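Local structure of phosphonopyruvate hydrolase (Variovorax sp., 2HJP) at residues M20-N24 and F44-A48; L78-T84 and A104-E110; V151-E157 and A180-H186. The protein hydrolyses the phosphorus-carbon bond of phosphonopyruvate to give pyruvate and phosphate, using a divalent metal ion such as magnesium, cobalt or manganese. The contacts are given in a common frame with arbitrary orientation. Numbering follows the deposited sequence.

Contact 1: residues M20-N24 and F44-A48; sequences MAAHN and FELSA. With NA (sodium ion), chain D; PPR (phosphonopyruvate), chain G.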
loop_
_atom_site.group_PDB
_atom_site.type_symbol
_atom_site.label_atom_id
_atom_site.label_comp_id
_atom_site.label_asym_id
_atom_site.label_seq_id
_atom_site.Cartn_x
_atom_site.Cartn_y
_atom_site.Cartn_z
ATOM N N MET A 20 4.644 -15.785 -20.041
ATOM C CA MET A 20 3.348 -15.121 -20.392
ATOM C C MET A 20 2.995 -13.968 -19.442
ATOM O O MET A 20 3.129 -14.044 -18.180
ATOM C CB MET A 20 2.211 -16.163 -20.327
ATOM C CG MET A 20 0.770 -15.582 -20.493
ATOM S SD MET A 20 0.605 -14.653 -22.033
ATOM C CE MET A 20 0.545 -16.026 -23.258
ATOM N N ALA A 21 2.517 -12.903 -20.060
ATOM C CA ALA A 21 2.082 -11.752 -19.307
ATOM C C ALA A 21 0.955 -12.106 -18.306
ATOM O O ALA A 21 0.110 -12.984 -18.562
ATOM C CB ALA A 21 1.532 -10.697 -20.298
ATOM N N ALA A 22 0.924 -11.388 -17.185
ATOM C CA ALA A 22 -0.131 -11.540 -16.219
ATOM C C ALA A 22 -0.346 -10.189 -15.554
ATOM O O ALA A 22 0.632 -9.514 -15.227
ATOM C CB ALA A 22 0.195 -12.597 -15.137
ATOM N N HIS A 23 -1.611 -9.789 -15.371
ATOM C CA HIS A 23 -1.912 -8.500 -14.692
ATOM C C HIS A 23 -2.415 -8.739 -13.235
ATOM O O HIS A 23 -2.718 -7.783 -12.484
ATOM C CB HIS A 23 -2.914 -7.651 -15.521
ATOM C CG HIS A 23 -4.098 -8.415 -16.036
ATOM N ND1 HIS A 23 -4.061 -9.167 -17.206
ATOM C CD2 HIS A 23 -5.365 -8.500 -15.576
ATOM C CE1 HIS A 23 -5.264 -9.676 -17.432
ATOM N NE2 HIS A 23 -6.067 -9.292 -16.453
ATOM N N ASN A 24 -2.570 -10.005 -12.839
ATOM C CA ASN A 24 -2.932 -10.335 -11.453
ATOM C C ASN A 24 -2.518 -11.772 -11.157
ATOM O O ASN A 24 -2.110 -12.452 -12.072
ATOM C CB ASN A 24 -4.422 -10.109 -11.140
ATOM C CG ASN A 24 -5.311 -10.869 -12.015
ATOM O OD1 ASN A 24 -5.114 -12.015 -12.206
ATOM N ND2 ASN A 24 -6.349 -10.216 -12.534
ATOM N N PHE A 44 2.918 -2.901 -18.982
ATOM C CA PHE A 44 1.874 -2.501 -19.897
ATOM C C PHE A 44 0.548 -3.120 -19.401
ATOM O O PHE A 44 -0.515 -2.437 -19.302
ATOM C CB PHE A 44 2.195 -3.038 -21.324
ATOM C CG PHE A 44 1.089 -2.740 -22.322
ATOM C CD1 PHE A 44 0.998 -1.485 -22.904
ATOM C CD2 PHE A 44 0.108 -3.687 -22.590
ATOM C CE1 PHE A 44 -0.097 -1.174 -23.764
ATOM C CE2 PHE A 44 -0.952 -3.397 -23.422
ATOM C CZ PHE A 44 -1.047 -2.108 -24.016
ATOM N N GLU A 45 0.599 -4.417 -19.108
ATOM C CA GLU A 45 -0.609 -5.091 -18.600
ATOM C C GLU A 45 -1.105 -4.525 -17.278
ATOM O O GLU A 45 -2.300 -4.299 -17.132
ATOM C CB GLU A 45 -0.403 -6.572 -18.409
ATOM C CG GLU A 45 -0.400 -7.338 -19.756
ATOM C CD GLU A 45 -1.274 -8.574 -19.715
ATOM O OE1 GLU A 45 -1.723 -8.922 -18.586
ATOM O OE2 GLU A 45 -1.495 -9.188 -20.782
ATOM N N LEU A 46 -0.212 -4.286 -16.308
ATOM C CA LEU A 46 -0.721 -3.779 -15.047
ATOM C C LEU A 46 -1.253 -2.334 -15.243
ATOM O O LEU A 46 -2.321 -1.998 -14.733
ATOM C CB LEU A 46 0.384 -3.808 -13.988
ATOM C CG LEU A 46 -0.061 -3.425 -12.613
ATOM C CD1 LEU A 46 -1.139 -4.355 -12.131
ATOM C CD2 LEU A 46 1.133 -3.460 -11.702
ATOM N N SER A 47 -0.546 -1.477 -15.976
ATOM C CA SER A 47 -1.082 -0.125 -16.163
ATOM C C SER A 47 -2.398 -0.208 -16.967
ATOM O O SER A 47 -3.328 0.531 -16.719
ATOM C CB SER A 47 -0.039 0.812 -16.866
ATOM O OG SER A 47 0.230 0.223 -18.123
ATOM N N ALA A 48 -2.486 -1.100 -17.947
ATOM C CA ALA A 48 -3.733 -1.187 -18.723
ATOM C C ALA A 48 -4.874 -1.591 -17.781
ATOM O O ALA A 48 -6.006 -1.068 -17.877
ATOM C CB ALA A 48 -3.585 -2.210 -19.884
HETATM NA NA NA D . -4.457 -5.732 -12.117
HETATM C C1 PPR G . 5.468 -4.686 -21.192
HETATM O O1 PPR G . 4.783 -5.769 -21.405
HETATM O "O2'" PPR G . 5.222 -3.874 -20.341
HETATM C C2 PPR G . 6.646 -4.516 -22.105
HETATM C C3 PPR G . 6.773 -4.914 -23.404
HETATM O O2 PPR G . 7.662 -3.877 -21.524
HETATM P P PPR G . 6.034 -3.598 -24.485
HETATM O O1P PPR G . 6.931 -2.354 -24.231
HETATM O O2P PPR G . 4.565 -3.424 -24.012
HETATM O O3P PPR G . 6.212 -4.092 -25.843
#
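The side chains of H23 and E45 meet between the end of strand 17-21 and the short helix 43-49. H23 takes a p rotamer (chi1 46°), which swings the ring toward the helix, and E45 with chi1 near -75° (m) reaches back, so that H23 ND1 donates to E45 OE1 at 2.7 Å in a His-carboxylate hydrogen bond. E45 OE1 lies at the edge of the imidazole, near its plane, as a bond to a ring nitrogen requires. E45 is bent further along its length, with chi2 at -133°, between the usual wells. This brings OE2 within 3.4 Å of A21 CB; a methyl group is small enough for the carboxylate to lie close to the strand. The same OE2 accepts a hydrogen bond from the backbone of I239, so the buried charge has partners on both oxygens.

L46 starts off sideways, but its t,p conformation carries CD1 to 3.8 Å from H23 O. H23 O binds the sodium ion at 2.7 Å, with S49 OG as a further ligand. N24, also p, turns its OD1 onto V27 N and N-caps helix 25-34.

One residue before E45, F44 N donates to phosphonopyruvate O2' at 2.8 Å, while the t side chain of F44 places its ring obliquely near O2P. The contact thus joins the C-terminal end of the first TIM-barrel strand and the loop after it to the helix whose N-terminal turn holds the substrate carboxylate, part of the substrate site of this PEP mutase/isocitrate lyase superfamily enzyme.

Contact 2: residues L78-T84 and A104-E110; sequences LIADIDT and ASAIVME. With MG (magnesium ion), chain C; PPR (phosphonopyruvate), chain G.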
loop_
_atom_site.group_PDB
_atom_site.type_symbol
_atom_site.label_atom_id
_atom_site.label_comp_id
_atom_site.label_asym_id
_atom_site.label_seq_id
_atom_site.Cartn_x
_atom_site.Cartn_y
_atom_site.Cartn_z
ATOM N N LEU A 78 9.210 -15.677 -12.060
ATOM C CA LEU A 78 8.540 -14.427 -12.412
ATOM C C LEU A 78 9.656 -13.500 -12.903
ATOM O O LEU A 78 10.674 -13.320 -12.202
ATOM C CB LEU A 78 7.898 -13.795 -11.149
ATOM C CG LEU A 78 7.460 -12.339 -11.329
ATOM C CD1 LEU A 78 6.444 -12.244 -12.472
ATOM C CD2 LEU A 78 6.846 -11.827 -9.949
ATOM N N ILE A 79 9.461 -12.939 -14.091
ATOM C CA ILE A 79 10.364 -11.996 -14.694
ATOM C C ILE A 79 9.600 -10.681 -14.519
ATOM O O ILE A 79 8.511 -10.514 -15.110
ATOM C CB ILE A 79 10.506 -12.278 -16.186
ATOM C CG1 ILE A 79 11.022 -13.700 -16.414
ATOM C CG2 ILE A 79 11.390 -11.186 -16.827
ATOM C CD1 ILE A 79 9.968 -14.792 -16.289
ATOM N N ALA A 80 10.140 -9.761 -13.710
ATOM C CA ALA A 80 9.475 -8.477 -13.498
ATOM C C ALA A 80 9.987 -7.343 -14.402
ATOM O O ALA A 80 11.204 -7.164 -14.559
ATOM C CB ALA A 80 9.633 -8.067 -12.005
ATOM N N ASP A 81 9.045 -6.568 -14.962
ATOM C CA ASP A 81 9.337 -5.404 -15.783
ATOM C C ASP A 81 9.607 -4.176 -14.849
ATOM O O ASP A 81 8.710 -3.743 -14.135
ATOM C CB ASP A 81 8.105 -5.115 -16.655
ATOM C CG ASP A 81 8.286 -3.940 -17.597
ATOM O OD1 ASP A 81 9.340 -3.258 -17.591
ATOM O OD2 ASP A 81 7.317 -3.699 -18.363
ATOM N N ILE A 82 10.825 -3.629 -14.825
ATOM C CA ILE A 82 11.049 -2.448 -13.968
ATOM C C ILE A 82 11.278 -1.190 -14.788
ATOM O O ILE A 82 11.952 -0.235 -14.356
ATOM C CB ILE A 82 12.202 -2.686 -12.924
ATOM C CG1 ILE A 82 13.526 -2.971 -13.630
ATOM C CG2 ILE A 82 11.806 -3.880 -12.041
ATOM C CD1 ILE A 82 14.761 -2.887 -12.736
ATOM N N ASP A 83 10.697 -1.188 -15.983
ATOM C CA ASP A 83 10.757 -0.038 -16.888
ATOM C C ASP A 83 12.182 0.480 -17.028
ATOM O O ASP A 83 13.033 -0.286 -17.499
ATOM C CB ASP A 83 9.826 1.077 -16.390
ATOM C CG ASP A 83 8.296 0.748 -16.599
ATOM O OD1 ASP A 83 7.487 1.708 -16.414
ATOM O OD2 ASP A 83 7.874 -0.427 -16.908
ATOM N N THR A 84 12.442 1.751 -16.649
ATOM C CA THR A 84 13.796 2.246 -16.752
ATOM C C THR A 84 14.525 2.233 -15.419
ATOM O O THR A 84 15.486 2.962 -15.237
ATOM C CB THR A 84 13.886 3.700 -17.309
ATOM O OG1 THR A 84 13.184 4.590 -16.444
ATOM C CG2 THR A 84 13.327 3.776 -18.660
ATOM N N ALA A 104 10.634 -12.030 -7.312
ATOM C CA ALA A 104 10.917 -12.060 -8.771
ATOM C C ALA A 104 12.260 -12.795 -9.040
ATOM O O ALA A 104 13.212 -12.705 -8.219
ATOM C CB ALA A 104 11.005 -10.644 -9.318
ATOM N N SER A 105 12.339 -13.529 -10.139
ATOM C CA SER A 105 13.574 -14.261 -10.443
ATOM C C SER A 105 14.463 -13.458 -11.453
ATOM O O SER A 105 15.665 -13.779 -11.636
ATOM C CB SER A 105 13.261 -15.658 -10.983
ATOM O OG SER A 105 12.859 -16.550 -9.922
ATOM N N ALA A 106 13.888 -12.388 -12.020
ATOM C CA ALA A 106 14.582 -11.523 -12.993
ATOM C C ALA A 106 13.882 -10.193 -13.061
ATOM O O ALA A 106 12.696 -10.079 -12.661
ATOM C CB ALA A 106 14.507 -12.158 -14.388
ATOM N N ILE A 107 14.615 -9.202 -13.583
ATOM C CA ILE A 107 14.058 -7.897 -13.854
ATOM C C ILE A 107 14.559 -7.607 -15.266
ATOM O O ILE A 107 15.559 -8.154 -15.713
ATOM C CB ILE A 107 14.511 -6.788 -12.888
ATOM C CG1 ILE A 107 16.046 -6.754 -12.669
ATOM C CG2 ILE A 107 13.819 -7.045 -11.568
ATOM C CD1 ILE A 107 16.842 -6.153 -13.813
ATOM N N VAL A 108 13.763 -6.826 -15.981
ATOM C CA VAL A 108 14.039 -6.335 -17.338
ATOM C C VAL A 108 14.019 -4.800 -17.143
ATOM O O VAL A 108 13.039 -4.221 -16.671
ATOM C CB VAL A 108 12.951 -6.735 -18.357
ATOM C CG1 VAL A 108 13.202 -6.002 -19.778
ATOM C CG2 VAL A 108 12.995 -8.229 -18.536
ATOM N N MET A 109 15.105 -4.151 -17.561
ATOM C CA MET A 109 15.276 -2.703 -17.455
ATOM C C MET A 109 15.727 -2.211 -18.859
ATOM O O MET A 109 16.631 -2.785 -19.454
ATOM C CB MET A 109 16.350 -2.375 -16.399
ATOM C CG MET A 109 16.504 -0.921 -16.175
ATOM S SD MET A 109 17.582 -0.493 -14.812
ATOM C CE MET A 109 19.041 -1.497 -15.145
ATOM N N GLU A 110 15.059 -1.199 -19.389
ATOM C CA GLU A 110 15.360 -0.666 -20.748
ATOM C C GLU A 110 16.182 0.605 -20.728
ATOM O O GLU A 110 16.215 1.347 -19.720
ATOM C CB GLU A 110 14.032 -0.398 -21.489
ATOM C CG GLU A 110 13.194 0.673 -20.748
ATOM C CD GLU A 110 11.679 0.396 -20.840
ATOM O OE1 GLU A 110 10.919 1.365 -20.905
ATOM O OE2 GLU A 110 11.269 -0.790 -20.861
HETATM MG MG MG C . 6.873 -2.557 -20.042
HETATM C C1 PPR G . 5.468 -4.686 -21.192
HETATM O O1 PPR G . 4.783 -5.769 -21.405
HETATM O "O2'" PPR G . 5.222 -3.874 -20.341
HETATM C C2 PPR G . 6.646 -4.516 -22.105
HETATM C C3 PPR G . 6.773 -4.914 -23.404
HETATM O O2 PPR G . 7.662 -3.877 -21.524
HETATM P P PPR G . 6.034 -3.598 -24.485
HETATM O O1P PPR G . 6.931 -2.354 -24.231
HETATM O O2P PPR G . 4.565 -3.424 -24.012
HETATM O O3P PPR G . 6.212 -4.092 -25.843
HETATM O O HOH W 1 10.306 -15.931 -9.397
HETATM O O HOH W 2 8.802 -1.699 -19.836
HETATM O O HOH W 3 12.250 -2.960 -19.230
HETATM O O HOH W 4 5.969 -1.103 -18.778
HETATM O O HOH W 5 6.356 -1.220 -21.575
#
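Small and branched apolar side chains fill the centre of this strand pair. On one face I79 CG2 lies 3.8 Å from V108 CG2 and 4.1 Å from A106 CB; on the other, the A80 methyl, CB, sits 4.0 Å from A104 CB and 4.3 Å from I107 CG2. Alanine suits this second face because Y99 of helix 89-102 covers it, also touching I82 and I107. I82 extends the cluster, its CG2 3.8 Å from I107 CG2 and its CG1 4.0 Å from M109 CB.

The backbones run parallel, with A80 N to A106 O at 2.8 Å, V108 N to A80 O at 2.9 Å and I82 N to V108 O at 2.9 Å. With helix 89-102 between them, the strands form a beta-alpha-beta unit of the TIM barrel, their axes at 27°. Beyond strand 78-81 the register slips by one residue: E110 N donates to D83 O at 2.9 Å, not to I82 O, D83 taking a positive phi.

Polar groups gather at the C-terminal ends. D81 closes an Asx turn, its OD1 accepting from D83 N at 3.0 Å, while its OD2 binds magnesium at 2.1 Å. Phosphonopyruvate O2' and O2 and three waters complete six ligands. Carboxylates suit this second shell: D83 OD2 accepts from water 4 at 2.8 Å, and E110 OE2 lies 2.8 Å from water 2, itself 2.8 Å from D81 OD1.

Contact 3: residues V151-E157 and A180-H186; sequences VVIARVE and ADAILIH. With PPR (phosphonopyruvate), chain G.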
loop_
_atom_site.group_PDB
_atom_site.type_symbol
_atom_site.label_atom_id
_atom_site.label_comp_id
_atom_site.label_asym_id
_atom_site.label_seq_id
_atom_site.Cartn_x
_atom_site.Cartn_y
_atom_site.Cartn_z
ATOM N N VAL A 151 18.366 -12.976 -12.259
ATOM C CA VAL A 151 18.740 -12.560 -13.593
ATOM C C VAL A 151 18.485 -11.125 -13.963
ATOM O O VAL A 151 17.376 -10.645 -13.805
ATOM C CB VAL A 151 17.964 -13.494 -14.602
ATOM C CG1 VAL A 151 18.155 -13.069 -16.019
ATOM C CG2 VAL A 151 18.412 -14.922 -14.356
ATOM N N VAL A 152 19.502 -10.458 -14.509
ATOM C CA VAL A 152 19.322 -9.088 -14.919
ATOM C C VAL A 152 19.338 -9.010 -16.439
ATOM O O VAL A 152 20.343 -9.311 -17.084
ATOM C CB VAL A 152 20.445 -8.239 -14.331
ATOM C CG1 VAL A 152 20.379 -6.811 -14.906
ATOM C CG2 VAL A 152 20.382 -8.312 -12.806
ATOM N N ILE A 153 18.216 -8.571 -16.995
ATOM C CA ILE A 153 17.996 -8.481 -18.429
ATOM C C ILE A 153 17.967 -7.051 -18.860
ATOM O O ILE A 153 17.195 -6.248 -18.335
ATOM C CB ILE A 153 16.625 -9.166 -18.811
ATOM C CG1 ILE A 153 16.633 -10.631 -18.306
ATOM C CG2 ILE A 153 16.377 -9.177 -20.368
ATOM C CD1 ILE A 153 15.264 -11.306 -18.273
ATOM N N ALA A 154 18.835 -6.723 -19.828
ATOM C CA ALA A 154 18.883 -5.371 -20.342
ATOM C C ALA A 154 18.097 -5.328 -21.652
ATOM O O ALA A 154 18.345 -6.094 -22.603
ATOM C CB ALA A 154 20.333 -4.965 -20.606
ATOM N N ARG A 155 17.203 -4.373 -21.713
ATOM C CA ARG A 155 16.412 -4.190 -22.899
ATOM C C ARG A 155 16.929 -3.041 -23.728
ATOM O O ARG A 155 17.083 -1.906 -23.244
ATOM C CB ARG A 155 14.951 -4.014 -22.489
ATOM C CG ARG A 155 14.053 -3.434 -23.566
ATOM C CD ARG A 155 12.559 -3.452 -23.109
ATOM N NE ARG A 155 11.760 -2.507 -23.890
ATOM C CZ ARG A 155 10.425 -2.436 -23.915
ATOM N NH1 ARG A 155 9.704 -3.284 -23.208
ATOM N NH2 ARG A 155 9.812 -1.469 -24.612
ATOM N N VAL A 156 17.238 -3.351 -24.980
ATOM C CA VAL A 156 17.807 -2.391 -25.932
ATOM C C VAL A 156 16.693 -1.824 -26.825
ATOM O O VAL A 156 16.083 -2.570 -27.587
ATOM C CB VAL A 156 18.909 -3.131 -26.819
ATOM C CG1 VAL A 156 19.364 -2.238 -27.987
ATOM C CG2 VAL A 156 20.091 -3.570 -25.951
ATOM N N GLU A 157 16.462 -0.518 -26.727
ATOM C CA GLU A 157 15.436 0.208 -27.471
ATOM C C GLU A 157 15.938 0.875 -28.763
ATOM O O GLU A 157 15.152 1.510 -29.498
ATOM C CB GLU A 157 14.880 1.331 -26.597
ATOM C CG GLU A 157 14.006 0.922 -25.462
ATOM C CD GLU A 157 12.674 0.455 -25.959
ATOM O OE1 GLU A 157 11.938 1.247 -26.578
ATOM O OE2 GLU A 157 12.387 -0.706 -25.727
ATOM N N ALA A 180 24.867 -7.651 -17.792
ATOM C CA ALA A 180 23.554 -8.229 -18.151
ATOM C C ALA A 180 23.611 -9.745 -18.438
ATOM O O ALA A 180 24.531 -10.253 -19.097
ATOM C CB ALA A 180 22.949 -7.472 -19.324
ATOM N N ASP A 181 22.629 -10.501 -17.917
ATOM C CA ASP A 181 22.623 -11.943 -18.122
ATOM C C ASP A 181 21.954 -12.276 -19.405
ATOM O O ASP A 181 22.052 -13.421 -19.866
ATOM C CB ASP A 181 21.871 -12.615 -16.957
ATOM C CG ASP A 181 22.599 -12.412 -15.608
ATOM O OD1 ASP A 181 23.690 -12.990 -15.478
ATOM O OD2 ASP A 181 22.113 -11.651 -14.723
ATOM N N ALA A 182 21.226 -11.295 -19.947
ATOM C CA ALA A 182 20.529 -11.500 -21.233
ATOM C C ALA A 182 20.180 -10.185 -21.854
ATOM O O ALA A 182 20.150 -9.176 -21.155
ATOM C CB ALA A 182 19.290 -12.352 -21.037
ATOM N N ILE A 183 19.944 -10.174 -23.165
ATOM C CA ILE A 183 19.621 -8.950 -23.846
ATOM C C ILE A 183 18.264 -9.074 -24.561
ATOM O O ILE A 183 18.060 -9.965 -25.411
ATOM C CB ILE A 183 20.718 -8.619 -24.860
ATOM C CG1 ILE A 183 22.103 -8.585 -24.146
ATOM C CG2 ILE A 183 20.336 -7.350 -25.560
ATOM C CD1 ILE A 183 23.185 -7.815 -24.789
ATOM N N LEU A 184 17.336 -8.208 -24.185
ATOM C CA LEU A 184 16.026 -8.236 -24.792
ATOM C C LEU A 184 16.127 -7.168 -25.878
ATOM O O LEU A 184 16.322 -6.008 -25.567
ATOM C CB LEU A 184 14.953 -7.862 -23.754
ATOM C CG LEU A 184 13.487 -8.091 -24.242
ATOM C CD1 LEU A 184 12.486 -8.052 -23.002
ATOM C CD2 LEU A 184 13.174 -7.037 -25.404
ATOM N N ILE A 185 16.051 -7.577 -27.144
ATOM C CA ILE A 185 16.125 -6.653 -28.275
ATOM C C ILE A 185 14.679 -6.493 -28.719
ATOM O O ILE A 185 13.984 -7.445 -29.039
ATOM C CB ILE A 185 17.063 -7.188 -29.412
ATOM C CG1 ILE A 185 17.077 -6.215 -30.592
ATOM C CG2 ILE A 185 16.624 -8.639 -29.886
ATOM C CD1 ILE A 185 17.846 -4.921 -30.345
ATOM N N HIS A 186 14.222 -5.248 -28.709
ATOM C CA HIS A 186 12.832 -5.024 -29.052
ATOM C C HIS A 186 12.587 -4.394 -30.437
ATOM O O HIS A 186 13.443 -3.710 -31.027
ATOM C CB HIS A 186 12.194 -4.197 -27.936
ATOM C CG HIS A 186 10.726 -4.486 -27.722
ATOM N ND1 HIS A 186 10.070 -5.563 -28.295
ATOM C CD2 HIS A 186 9.779 -3.801 -27.030
ATOM C CE1 HIS A 186 8.788 -5.521 -27.975
ATOM N NE2 HIS A 186 8.583 -4.463 -27.208
HETATM C C1 PPR G . 5.468 -4.686 -21.192
HETATM O O1 PPR G . 4.783 -5.769 -21.405
HETATM O "O2'" PPR G . 5.222 -3.874 -20.341
HETATM C C2 PPR G . 6.646 -4.516 -22.105
HETATM C C3 PPR G . 6.773 -4.914 -23.404
HETATM O O2 PPR G . 7.662 -3.877 -21.524
HETATM P P PPR G . 6.034 -3.598 -24.485
HETATM O O1P PPR G . 6.931 -2.354 -24.231
HETATM O O2P PPR G . 4.565 -3.424 -24.012
HETATM O O3P PPR G . 6.212 -4.092 -25.843
HETATM O O HOH W 6 15.160 -1.792 -30.037
#
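Alanines make the hollows here and branched residues the bumps. A154 CB lies 3.8 Å from A180 CB, and the shallow face round A154 takes Y175 of helix 165-177 and F134 and I138 of helix 131-144. Further along that face V156 is the bump, its CG2 3.8 Å from I183 CG2 and its CG1 3.9 Å from I185 CD1, so one valine touches both isoleucines. On the face toward the barrel interior, I153 CG1 lies 4.2 Å from A182 CB, a small residue that yields space to it, while I153 CG2 is 3.9 Å from L184 CB.

Strands 151-156 and 182-185 run parallel at 30°, neighbours in the TIM barrel joined by helix 165-177 in a beta-alpha-beta crossover. A154 N to A182 O (3.1 Å), L184 N to A154 O (2.8 Å) and V156 N to L184 O (2.9 Å) hold their register. At the N-terminal end D181 OD2 accepts from V152 N at 2.9 Å, and its carboxylate also pairs with R145 and R8.

At the opposite end the long, extended R155 reaches the substrate, NH1 and NH2 donating to O1P of phosphonopyruvate at 3.1 and 3.0 Å. E157 OE2 braces the guanidinium by a salt bridge, 2.6 Å from R155 NE. H186 sets CD2 over the guanidinium face, 3.4 Å from R155 NH2, and its NE2 donates to phosphonopyruvate O3P at 2.8 Å.

In the fold
From the N terminus the chain meets contact 1 first: leaving strand 17-21 it runs through helix 25-34 and strand 38-41 before the helical segment 44-48 returns to 20-24. Contact 2 opens only after this loop has closed, spanning helix 89-102; contact 3 follows, spanning helix 165-177. The three loops are in series, neither nested nor crossed. Contacts 2 and 3 adjoin directly, since strands 106-110 and 151-156 are neighbours: M109 O lies 2.8 Å from R155 N, a probable hydrogen bond. Contact 1 stands apart, its centre about 13 Å from that of contact 2 and 19 Å from that of contact 3, yet all three converge on the same bound phosphonopyruvate.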